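Local coordinates for importin subunit beta-1 (Saccharomyces cerevisiae, PDB 5OWU), which carries proteins into the nucleus by pairing with importin alpha, which recognises the classical nuclear localization signal of the cargo, at residues Ile378-Asn382 with Trp383-Glu387; Leu329-Leu332 with Leu333-Asn337; Ala664-Ser667 with Asn668-Glu672. All coordinates share one frame; numbering follows the deposited sequence.

Contact 1. Residues Ile378-Asn382 with Trp383-Glu387; sequences ITADN and WRNRE
Arg386 curls back from the first turn of helix 383-395 and lays the edge of its guanidinium against the backbone of the loop before it. NH1 donates to Ala380 O over 2.9 Å, a nearly straight bond (159°) with the oxygen close to the guanidinium plane, and makes a weak, more bent second bond to Asp381 O. The chain bends about CG-CD (chi3 -65°), which brings NH1 there. Arginine suits the place because one end reaches the loop carbonyls, one of them weakly, while NE forms a salt bridge with Asp422. One face of the guanidinium rests on Trp383 CA.

Asn382 is the N-cap of the helix. Its CG stands anti to the backbone N, which swings OD1 over the exposed end of the first turn to accept from Arg384 N at 3.0 Å. That amide approaches from above the plane of the carboxamide, although the N-H points almost straight at the oxygen. Asparagine suits the place because a short side chain can stand in for the carbonyl that a preceding turn would have offered. The loop and the helix belong to HEAT repeat 9, where the chain turns from helix 367-377 into its partner.

On the flank, Asn385 sets OD1 3.3 Å from Asn382 CB, the two amide planes 54° apart, while its ND2 bonds Asn377. Ala380, small enough to let the loop come close, meets Asn385 with CB on CB at 3.6 Å. Asn382 OD1 also lies over one face of the Trp383 indole, the face on which Arg384 CG sits 3.5 Å above the ring centre. A water bridges Trp383 N, 2.9 Å away, and Asp381 O.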
ATOM      1  N   ILE A 378     -16.733  11.167 -30.013  1.00 30.15           N
ATOM      2  CA  ILE A 378     -17.618  10.105 -29.554  1.00 33.18           C
ATOM      3  C   ILE A 378     -18.384   9.461 -30.711  1.00 39.09           C
ATOM      4  O   ILE A 378     -18.849   8.320 -30.575  1.00 32.85           O
ATOM      5  CB  ILE A 378     -18.555  10.653 -28.462  1.00 36.34           C
ATOM      6  CG1 ILE A 378     -19.268   9.514 -27.744  1.00 46.25           C
ATOM      7  CG2 ILE A 378     -19.556  11.639 -29.043  1.00 40.88           C
ATOM      8  CD1 ILE A 378     -19.675   9.873 -26.351  1.00 43.82           C
ATOM      9  N   THR A 379     -18.501  10.144 -31.857  1.00 37.68           N
ATOM     10  CA  THR A 379     -19.140   9.598 -33.053  1.00 39.66           C
ATOM     11  C   THR A 379     -18.153   9.374 -34.195  1.00 40.31           C
ATOM     12  O   THR A 379     -18.575   9.176 -35.338  1.00 34.36           O
ATOM     13  CB  THR A 379     -20.272  10.510 -33.533  1.00 36.34           C
ATOM     14  OG1 THR A 379     -19.762  11.826 -33.774  1.00 41.62           O
ATOM     15  CG2 THR A 379     -21.395  10.568 -32.511  1.00 46.74           C
ATOM     16  N   ALA A 380     -16.853   9.392 -33.912  1.00 35.23           N
ATOM     17  CA  ALA A 380     -15.853   9.190 -34.951  1.00 41.63           C
ATOM     18  C   ALA A 380     -15.957   7.787 -35.547  1.00 43.61           C
ATOM     19  O   ALA A 380     -16.523   6.866 -34.953  1.00 43.08           O
ATOM     20  CB  ALA A 380     -14.442   9.394 -34.397  1.00 44.22           C
ATOM     21  N   ASP A 381     -15.371   7.631 -36.736  1.00 40.38           N
ATOM     22  CA  ASP A 381     -15.399   6.350 -37.435  1.00 42.26           C
ATOM     23  C   ASP A 381     -14.388   5.360 -36.875  1.00 42.98           C
ATOM     24  O   ASP A 381     -14.598   4.145 -36.978  1.00 49.74           O
ATOM     25  CB  ASP A 381     -15.132   6.558 -38.927  1.00 51.94           C
ATOM     26  CG  ASP A 381     -16.274   7.253 -39.633  1.00 57.46           C
ATOM     27  OD1 ASP A 381     -17.441   6.938 -39.321  1.00 63.69           O
ATOM     28  OD2 ASP A 381     -16.003   8.114 -40.495  1.00 77.24           O
ATOM     29  N   ASN A 382     -13.294   5.850 -36.293  1.00 42.07           N
ATOM     30  CA  ASN A 382     -12.237   4.993 -35.764  1.00 36.19           C
ATOM     31  C   ASN A 382     -12.569   4.598 -34.331  1.00 30.06           C
ATOM     32  O   ASN A 382     -12.848   5.463 -33.494  1.00 33.17           O
ATOM     33  CB  ASN A 382     -10.892   5.719 -35.819  1.00 41.38           C
ATOM     34  CG  ASN A 382      -9.709   4.791 -35.608  1.00 48.52           C
ATOM     35  OD1 ASN A 382      -9.809   3.760 -34.936  1.00 40.55           O
ATOM     36  ND2 ASN A 382      -8.573   5.161 -36.182  1.00 51.55           N
ATOM     37  N   TRP A 383     -12.537   3.293 -34.049  1.00 37.46           N
ATOM     38  CA  TRP A 383     -12.866   2.831 -32.704  1.00 40.52           C
ATOM     39  C   TRP A 383     -11.944   3.446 -31.665  1.00 33.20           C
ATOM     40  O   TRP A 383     -12.362   3.677 -30.525  1.00 30.74           O
ATOM     41  CB  TRP A 383     -12.805   1.299 -32.622  1.00 39.92           C
ATOM     42  CG  TRP A 383     -11.418   0.707 -32.674  1.00 41.94           C
ATOM     43  CD1 TRP A 383     -10.775   0.215 -33.776  1.00 44.24           C
ATOM     44  CD2 TRP A 383     -10.514   0.529 -31.575  1.00 35.49           C
ATOM     45  NE1 TRP A 383      -9.530  -0.256 -33.430  1.00 42.07           N
ATOM     46  CE2 TRP A 383      -9.345  -0.074 -32.086  1.00 41.49           C
ATOM     47  CE3 TRP A 383     -10.578   0.825 -30.211  1.00 31.67           C
ATOM     48  CZ2 TRP A 383      -8.251  -0.382 -31.282  1.00 47.54           C
ATOM     49  CZ3 TRP A 383      -9.488   0.516 -29.413  1.00 37.60           C
ATOM     50  CH2 TRP A 383      -8.342  -0.082 -29.950  1.00 38.00           C
ATOM     51  N   ARG A 384     -10.695   3.732 -32.036  1.00 32.54           N
ATOM     52  CA  ARG A 384      -9.758   4.312 -31.076  1.00 39.12           C
ATOM     53  C   ARG A 384     -10.246   5.669 -30.582  1.00 37.19           C
ATOM     54  O   ARG A 384     -10.055   6.021 -29.411  1.00 33.70           O
ATOM     55  CB  ARG A 384      -8.377   4.448 -31.708  1.00 36.95           C
ATOM     56  CG  ARG A 384      -7.692   3.129 -32.018  1.00 40.93           C
ATOM     57  CD  ARG A 384      -6.389   3.403 -32.751  1.00 44.68           C
ATOM     58  NE  ARG A 384      -5.500   2.245 -32.811  1.00 48.25           N
ATOM     59  CZ  ARG A 384      -4.717   1.847 -31.814  1.00 48.77           C
ATOM     60  NH1 ARG A 384      -4.718   2.493 -30.656  1.00 47.31           N
ATOM     61  NH2 ARG A 384      -3.932   0.796 -31.971  1.00 58.92           N
ATOM     62  N   ASN A 385     -10.884   6.441 -31.463  1.00 35.71           N
ATOM     63  CA  ASN A 385     -11.351   7.769 -31.088  1.00 29.17           C
ATOM     64  C   ASN A 385     -12.609   7.708 -30.229  1.00 27.77           C
ATOM     65  O   ASN A 385     -12.748   8.481 -29.276  1.00 32.79           O
ATOM     66  CB  ASN A 385     -11.581   8.603 -32.345  1.00 32.02           C
ATOM     67  CG  ASN A 385     -10.284   8.916 -33.071  1.00 39.83           C
ATOM     68  OD1 ASN A 385      -9.748   8.080 -33.793  1.00 46.11           O
ATOM     69  ND2 ASN A 385      -9.768  10.116 -32.868  1.00 48.55           N
ATOM     70  N   ARG A 386     -13.528   6.790 -30.525  1.00 32.13           N
ATOM     71  CA  ARG A 386     -14.705   6.642 -29.672  1.00 36.07           C
ATOM     72  C   ARG A 386     -14.317   6.130 -28.285  1.00 27.10           C
ATOM     73  O   ARG A 386     -14.798   6.646 -27.260  1.00 28.25           O
ATOM     74  CB  ARG A 386     -15.713   5.706 -30.334  1.00 26.80           C
ATOM     75  CG  ARG A 386     -16.089   6.098 -31.768  1.00 37.26           C
ATOM     76  CD  ARG A 386     -17.348   5.386 -32.258  1.00 31.76           C
ATOM     77  NE  ARG A 386     -17.183   3.939 -32.360  1.00 33.67           N
ATOM     78  CZ  ARG A 386     -16.563   3.325 -33.362  1.00 31.13           C
ATOM     79  NH1 ARG A 386     -16.024   4.030 -34.349  1.00 35.82           N
ATOM     80  NH2 ARG A 386     -16.466   2.004 -33.370  1.00 39.31           N
ATOM     81  N   GLU A 387     -13.439   5.122 -28.231  1.00 27.25           N
ATOM     82  CA  GLU A 387     -12.971   4.623 -26.941  1.00 23.86           C
ATOM     83  C   GLU A 387     -12.281   5.733 -26.160  1.00 27.98           C
ATOM     84  O   GLU A 387     -12.538   5.922 -24.964  1.00 24.83           O
ATOM     85  CB  GLU A 387     -12.029   3.434 -27.142  1.00 28.44           C
ATOM     86  CG  GLU A 387     -11.735   2.642 -25.863  1.00 30.29           C
ATOM     87  CD  GLU A 387     -10.677   3.286 -24.977  1.00 37.10           C
ATOM     88  OE1 GLU A 387      -9.912   4.141 -25.475  1.00 29.29           O
ATOM     89  OE2 GLU A 387     -10.608   2.931 -23.777  1.00 32.83           O
TER
HETATM   90  O   HOH W   1     -13.209   1.394 -36.191  1.00 35.87           O

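Contact 2. Residues Leu329-Leu332 with Leu333-Asn337; sequences LLNL and LTRQN
Thr334 folds its hydroxyl back onto the last turn of helix 317-332, where OG1 donates to Asn331 O over 3.0 Å. Its chi1 of 60° sets OG1 between the backbone N and the carbonyl carbon, within reach of the carbonyl three residues earlier. The hydroxyl lies 17° from the carbonyl plane, and the same oxygen takes only a weak, long bond from Thr334 N. A short hydroxyl side chain suits this place, adding a firmer bond to a carbonyl that the fading helix holds poorly.

The backbone bonds record how the helix comes to its end. Leu333 N bonds Leu330 O at 2.9 Å and only weakly reaches Leu329 O, so the i to i+3 pattern has overtaken the i to i+4 one. A type I beta turn from Leu332 to Arg335 follows, closed by Arg335 N on Leu332 O.

Apolar contact comes in two forms. Leu330 and Leu333 lie side by side and point the same way, with CD2 of the first 3.9 Å from CD1 of the second. Leu332 instead meets a charged group: its CD2 sits 3.6 Å above the centre of one face of the Arg335 guanidinium. Since that flat group bonds at its rim, a methyl can cover the face without displacing its polar partners, and NH1 keeps its salt bridge to Asp280 and its bond to Ser277 O. The extended run from CG to NE carries the guanidinium that far back along the helix.

The leucines of HEAT repeat 8 pack both within it and outward: Leu329 and Leu332 on its helix 347-362 and on helix 280-306 of HEAT repeat 7, while Leu330 reaches helix 347-362 and, with Leu333, faces Ala392 of helix 383-395 in HEAT repeat 9.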
ATOM      1  N   LEU A 329      -2.484  15.134 -23.604  1.00 34.05           N
ATOM      2  CA  LEU A 329      -2.924  13.911 -22.926  1.00 39.69           C
ATOM      3  C   LEU A 329      -4.053  13.240 -23.698  1.00 32.44           C
ATOM      4  O   LEU A 329      -3.996  12.038 -24.031  1.00 42.66           O
ATOM      5  CB  LEU A 329      -3.400  14.234 -21.506  1.00 41.02           C
ATOM      6  CG  LEU A 329      -2.413  14.556 -20.393  1.00 44.98           C
ATOM      7  CD1 LEU A 329      -3.190  14.943 -19.135  1.00 37.11           C
ATOM      8  CD2 LEU A 329      -1.508  13.370 -20.114  1.00 39.67           C
ATOM      9  N   LEU A 330      -5.102  14.016 -23.980  1.00 27.87           N
ATOM     10  CA  LEU A 330      -6.237  13.497 -24.729  1.00 29.61           C
ATOM     11  C   LEU A 330      -5.763  12.817 -26.005  1.00 26.78           C
ATOM     12  O   LEU A 330      -6.187  11.700 -26.324  1.00 33.56           O
ATOM     13  CB  LEU A 330      -7.219  14.633 -25.031  1.00 32.75           C
ATOM     14  CG  LEU A 330      -7.904  15.181 -23.775  1.00 37.24           C
ATOM     15  CD1 LEU A 330      -8.608  16.507 -24.051  1.00 37.57           C
ATOM     16  CD2 LEU A 330      -8.898  14.162 -23.226  1.00 36.52           C
ATOM     17  N   ASN A 331      -4.847  13.465 -26.731  1.00 39.87           N
ATOM     18  CA  ASN A 331      -4.310  12.846 -27.937  1.00 40.53           C
ATOM     19  C   ASN A 331      -3.627  11.516 -27.629  1.00 46.36           C
ATOM     20  O   ASN A 331      -3.666  10.593 -28.450  1.00 44.17           O
ATOM     21  CB  ASN A 331      -3.330  13.791 -28.630  1.00 53.72           C
ATOM     22  CG  ASN A 331      -2.685  13.162 -29.852  1.00 66.62           C
ATOM     23  OD1 ASN A 331      -3.345  12.942 -30.870  1.00 68.73           O
ATOM     24  ND2 ASN A 331      -1.391  12.861 -29.757  1.00 69.55           N
ATOM     25  N   LEU A 332      -2.990  11.397 -26.462  1.00 29.57           N
ATOM     26  CA  LEU A 332      -2.350  10.134 -26.122  1.00 36.16           C
ATOM     27  C   LEU A 332      -3.362   9.028 -25.881  1.00 44.78           C
ATOM     28  O   LEU A 332      -3.006   7.848 -25.970  1.00 32.67           O
ATOM     29  CB  LEU A 332      -1.464  10.294 -24.887  1.00 34.60           C
ATOM     30  CG  LEU A 332      -0.218  11.165 -25.050  1.00 33.71           C
ATOM     31  CD1 LEU A 332       0.483  11.331 -23.704  1.00 33.35           C
ATOM     32  CD2 LEU A 332       0.736  10.574 -26.086  1.00 35.60           C
ATOM     33  N   LEU A 333      -4.615   9.374 -25.579  1.00 32.00           N
ATOM     34  CA  LEU A 333      -5.608   8.326 -25.341  1.00 31.11           C
ATOM     35  C   LEU A 333      -5.854   7.427 -26.552  1.00 40.46           C
ATOM     36  O   LEU A 333      -6.365   6.311 -26.380  1.00 33.93           O
ATOM     37  CB  LEU A 333      -6.938   8.945 -24.899  1.00 26.91           C
ATOM     38  CG  LEU A 333      -6.911   9.701 -23.569  1.00 30.09           C
ATOM     39  CD1 LEU A 333      -8.272  10.302 -23.284  1.00 30.49           C
ATOM     40  CD2 LEU A 333      -6.486   8.780 -22.430  1.00 28.51           C
ATOM     41  N   THR A 334      -5.517   7.865 -27.769  1.00 37.03           N
ATOM     42  CA  THR A 334      -5.788   7.068 -28.962  1.00 39.22           C
ATOM     43  C   THR A 334      -4.646   6.121 -29.315  1.00 41.68           C
ATOM     44  O   THR A 334      -4.604   5.608 -30.439  1.00 35.81           O
ATOM     45  CB  THR A 334      -6.089   7.970 -30.161  1.00 36.61           C
ATOM     46  OG1 THR A 334      -4.965   8.820 -30.422  1.00 33.89           O
ATOM     47  CG2 THR A 334      -7.326   8.808 -29.897  1.00 35.81           C
ATOM     48  N   ARG A 335      -3.730   5.870 -28.386  1.00 39.53           N
ATOM     49  CA  ARG A 335      -2.640   4.927 -28.596  1.00 43.28           C
ATOM     50  C   ARG A 335      -2.870   3.630 -27.818  1.00 42.36           C
ATOM     51  O   ARG A 335      -1.947   3.067 -27.231  1.00 37.67           O
ATOM     52  CB  ARG A 335      -1.304   5.562 -28.214  1.00 35.69           C
ATOM     53  CG  ARG A 335      -0.982   6.818 -28.999  1.00 41.26           C
ATOM     54  CD  ARG A 335       0.415   7.324 -28.676  1.00 44.50           C
ATOM     55  NE  ARG A 335       0.684   8.645 -29.246  1.00 40.97           N
ATOM     56  CZ  ARG A 335       1.870   9.245 -29.213  1.00 32.97           C
ATOM     57  NH1 ARG A 335       2.910   8.648 -28.639  1.00 38.44           N
ATOM     58  NH2 ARG A 335       2.020  10.446 -29.745  1.00 39.37           N
ATOM     59  N   GLN A 336      -4.108   3.139 -27.812  1.00 37.66           N
ATOM     60  CA  GLN A 336      -4.391   1.844 -27.213  1.00 43.67           C
ATOM     61  C   GLN A 336      -3.754   0.727 -28.047  1.00 44.23           C
ATOM     62  O   GLN A 336      -3.182   0.956 -29.114  1.00 50.22           O
ATOM     63  CB  GLN A 336      -5.899   1.610 -27.104  1.00 33.19           C
ATOM     64  CG  GLN A 336      -6.730   2.823 -26.676  1.00 37.57           C
ATOM     65  CD  GLN A 336      -7.251   3.624 -27.858  1.00 39.01           C
ATOM     66  OE1 GLN A 336      -6.560   3.784 -28.864  1.00 33.37           O
ATOM     67  NE2 GLN A 336      -8.475   4.130 -27.742  1.00 33.52           N
ATOM     68  N   ASN A 337      -3.875  -0.501 -27.554  1.00 51.76           N
ATOM     69  CA  ASN A 337      -3.365  -1.676 -28.256  1.00 64.04           C
ATOM     70  C   ASN A 337      -4.453  -2.277 -29.142  1.00 64.00           C
ATOM     71  O   ASN A 337      -5.597  -2.434 -28.703  1.00 50.52           O
ATOM     72  CB  ASN A 337      -2.873  -2.713 -27.244  1.00 73.74           C
ATOM     73  CG  ASN A 337      -2.082  -2.087 -26.114  1.00 63.23           C
ATOM     74  OD1 ASN A 337      -1.305  -1.154 -26.329  1.00 61.70           O
ATOM     75  ND2 ASN A 337      -2.288  -2.583 -24.900  1.00 52.55           N
TER

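Contact 3. Residues Ala664-Ser667 with Asn668-Glu672; sequences ADIS and NSLEE
Leu670 lies against Ile666 near the end of helix 655-669: its CD1 lies 3.9 Å from Ile666 CB, and its N donates to Ile666 O at 2.9 Å. One residue earlier, Ser669 N bonds Asp665 O at 2.9 Å, and Asn668 N adds a weak bond to that oxygen. Leu670 CG points away from its own carbonyl carbon (chi1 -70°), which brings the branched end back alongside the helix.

Ser667 turns its hydroxyl inward, with chi1 82°, and OG donates to Ala664 O over 2.9 Å; serine is short enough for its buried hydroxyl to donate to the carbonyl three residues back.

Farther out, Ile666 rests on Ala626 and Phe674, Asp665 forms a salt bridge with Arg585, and Asn668 OD1 accepts from Asn712 of helix 698-713. The end of HEAT repeat 15 is thus joined to neighbours before and after it.

Glu671 then breaks the spiral with a positive phi of 49°. Its backbone N, buried by the contact, has no partner anywhere in the model, so leaving the helix here probably carries an energetic cost.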
ATOM      1  N   ALA A 664     -14.104 -14.709  17.883  1.00 28.81           N
ATOM      2  CA  ALA A 664     -14.746 -13.406  18.033  1.00 32.08           C
ATOM      3  C   ALA A 664     -16.253 -13.513  17.855  1.00 33.55           C
ATOM      4  O   ALA A 664     -17.019 -12.930  18.631  1.00 29.38           O
ATOM      5  CB  ALA A 664     -14.167 -12.409  17.026  1.00 27.20           C
ATOM      6  N   ASP A 665     -16.700 -14.260  16.845  1.00 34.38           N
ATOM      7  CA  ASP A 665     -18.136 -14.381  16.608  1.00 30.87           C
ATOM      8  C   ASP A 665     -18.838 -15.102  17.754  1.00 32.91           C
ATOM      9  O   ASP A 665     -19.856 -14.619  18.262  1.00 30.76           O
ATOM     10  CB  ASP A 665     -18.396 -15.099  15.285  1.00 27.06           C
ATOM     11  CG  ASP A 665     -18.411 -14.150  14.113  1.00 40.34           C
ATOM     12  OD1 ASP A 665     -19.038 -13.077  14.244  1.00 42.61           O
ATOM     13  OD2 ASP A 665     -17.785 -14.461  13.075  1.00 37.05           O
ATOM     14  N   ILE A 666     -18.316 -16.254  18.186  1.00 31.84           N
ATOM     15  CA  ILE A 666     -19.059 -17.015  19.189  1.00 33.07           C
ATOM     16  C   ILE A 666     -19.023 -16.312  20.541  1.00 40.83           C
ATOM     17  O   ILE A 666     -19.952 -16.459  21.345  1.00 37.36           O
ATOM     18  CB  ILE A 666     -18.557 -18.470  19.306  1.00 34.87           C
ATOM     19  CG1 ILE A 666     -17.092 -18.533  19.734  1.00 35.63           C
ATOM     20  CG2 ILE A 666     -18.766 -19.221  17.991  1.00 41.99           C
ATOM     21  CD1 ILE A 666     -16.700 -19.877  20.295  1.00 38.56           C
ATOM     22  N   SER A 667     -17.973 -15.541  20.824  1.00 32.91           N
ATOM     23  CA  SER A 667     -17.971 -14.778  22.069  1.00 28.82           C
ATOM     24  C   SER A 667     -19.170 -13.840  22.138  1.00 35.95           C
ATOM     25  O   SER A 667     -19.706 -13.599  23.223  1.00 51.67           O
ATOM     26  CB  SER A 667     -16.668 -13.996  22.211  1.00 32.21           C
ATOM     27  OG  SER A 667     -16.710 -12.788  21.475  1.00 34.86           O
ATOM     28  N   ASN A 668     -19.608 -13.310  20.997  1.00 41.33           N
ATOM     29  CA  ASN A 668     -20.772 -12.433  20.952  1.00 46.71           C
ATOM     30  C   ASN A 668     -22.080 -13.209  20.824  1.00 56.13           C
ATOM     31  O   ASN A 668     -23.077 -12.848  21.460  1.00 69.83           O
ATOM     32  CB  ASN A 668     -20.637 -11.446  19.789  1.00 49.15           C
ATOM     33  CG  ASN A 668     -19.379 -10.587  19.886  1.00 59.17           C
ATOM     34  OD1 ASN A 668     -19.128  -9.942  20.907  1.00 54.77           O
ATOM     35  ND2 ASN A 668     -18.580 -10.581  18.822  1.00 56.55           N
ATOM     36  N   SER A 669     -22.096 -14.279  20.028  1.00 37.93           N
ATOM     37  CA  SER A 669     -23.336 -14.987  19.724  1.00 45.96           C
ATOM     38  C   SER A 669     -23.747 -15.995  20.797  1.00 46.12           C
ATOM     39  O   SER A 669     -24.930 -16.347  20.870  1.00 39.99           O
ATOM     40  CB  SER A 669     -23.205 -15.715  18.382  1.00 36.79           C
ATOM     41  OG  SER A 669     -22.292 -16.797  18.481  1.00 37.76           O
ATOM     42  N   LEU A 670     -22.816 -16.486  21.614  1.00 45.44           N
ATOM     43  CA  LEU A 670     -23.163 -17.482  22.623  1.00 43.46           C
ATOM     44  C   LEU A 670     -23.611 -16.869  23.943  1.00 47.29           C
ATOM     45  O   LEU A 670     -24.160 -17.590  24.787  1.00 54.65           O
ATOM     46  CB  LEU A 670     -21.979 -18.423  22.877  1.00 47.96           C
ATOM     47  CG  LEU A 670     -21.615 -19.390  21.748  1.00 43.09           C
ATOM     48  CD1 LEU A 670     -20.481 -20.273  22.181  1.00 40.33           C
ATOM     49  CD2 LEU A 670     -22.794 -20.251  21.323  1.00 50.48           C
ATOM     50  N   GLU A 671     -23.406 -15.568  24.137  1.00 37.44           N
ATOM     51  CA  GLU A 671     -23.811 -14.871  25.366  1.00 58.22           C
ATOM     52  C   GLU A 671     -23.298 -15.681  26.560  1.00 57.78           C
ATOM     53  O   GLU A 671     -22.116 -16.053  26.576  1.00 51.60           O
ATOM     54  CB  GLU A 671     -25.319 -14.635  25.333  1.00 66.28           C
ATOM     55  CG  GLU A 671     -25.806 -13.909  24.091  1.00 76.71           C
ATOM     56  CD  GLU A 671     -27.216 -13.367  24.240  1.00 86.00           C
ATOM     57  OE1 GLU A 671     -27.513 -12.743  25.281  1.00 92.41           O
ATOM     58  OE2 GLU A 671     -28.029 -13.567  23.314  1.00 87.61           O
ATOM     59  N   GLU A 672     -24.141 -15.992  27.548  1.00 69.30           N
ATOM     60  CA  GLU A 672     -23.681 -16.645  28.774  1.00 73.17           C
ATOM     61  C   GLU A 672     -22.902 -17.920  28.472  1.00 61.89           C
ATOM     62  O   GLU A 672     -21.867 -18.201  29.099  1.00 60.42           O
ATOM     63  CB  GLU A 672     -24.877 -16.967  29.679  1.00 72.49           C
ATOM     64  CG  GLU A 672     -25.893 -15.834  29.841  1.00 81.80           C
ATOM     65  CD  GLU A 672     -27.013 -15.865  28.801  1.00 86.78           C
ATOM     66  OE1 GLU A 672     -27.061 -16.817  27.990  1.00 81.71           O
ATOM     67  OE2 GLU A 672     -27.841 -14.929  28.791  1.00 89.26           O
TER

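Overall arrangement
Along the chain the order is contact 2, contact 1, contact 3. Contacts 2 and 1 are neighbours, their centres 12 Å apart: the loop after helix 317-332 in HEAT repeat 8 meets the first turn of helix 383-395 in HEAT repeat 9, where Arg384 probably bonds Gln336 O and Glu387 probably bonds the Gln336 side-chain amide. Contact 3, at the end of helix 655-669 in HEAT repeat 15, lies with its centre 58 Å from that of contact 1 and 56 Å from that of contact 2. Contacts 2 and 3 lie on opposite sides of the chain's centre, consistent with a HEAT-repeat solenoid built from local contacts between successive repeats.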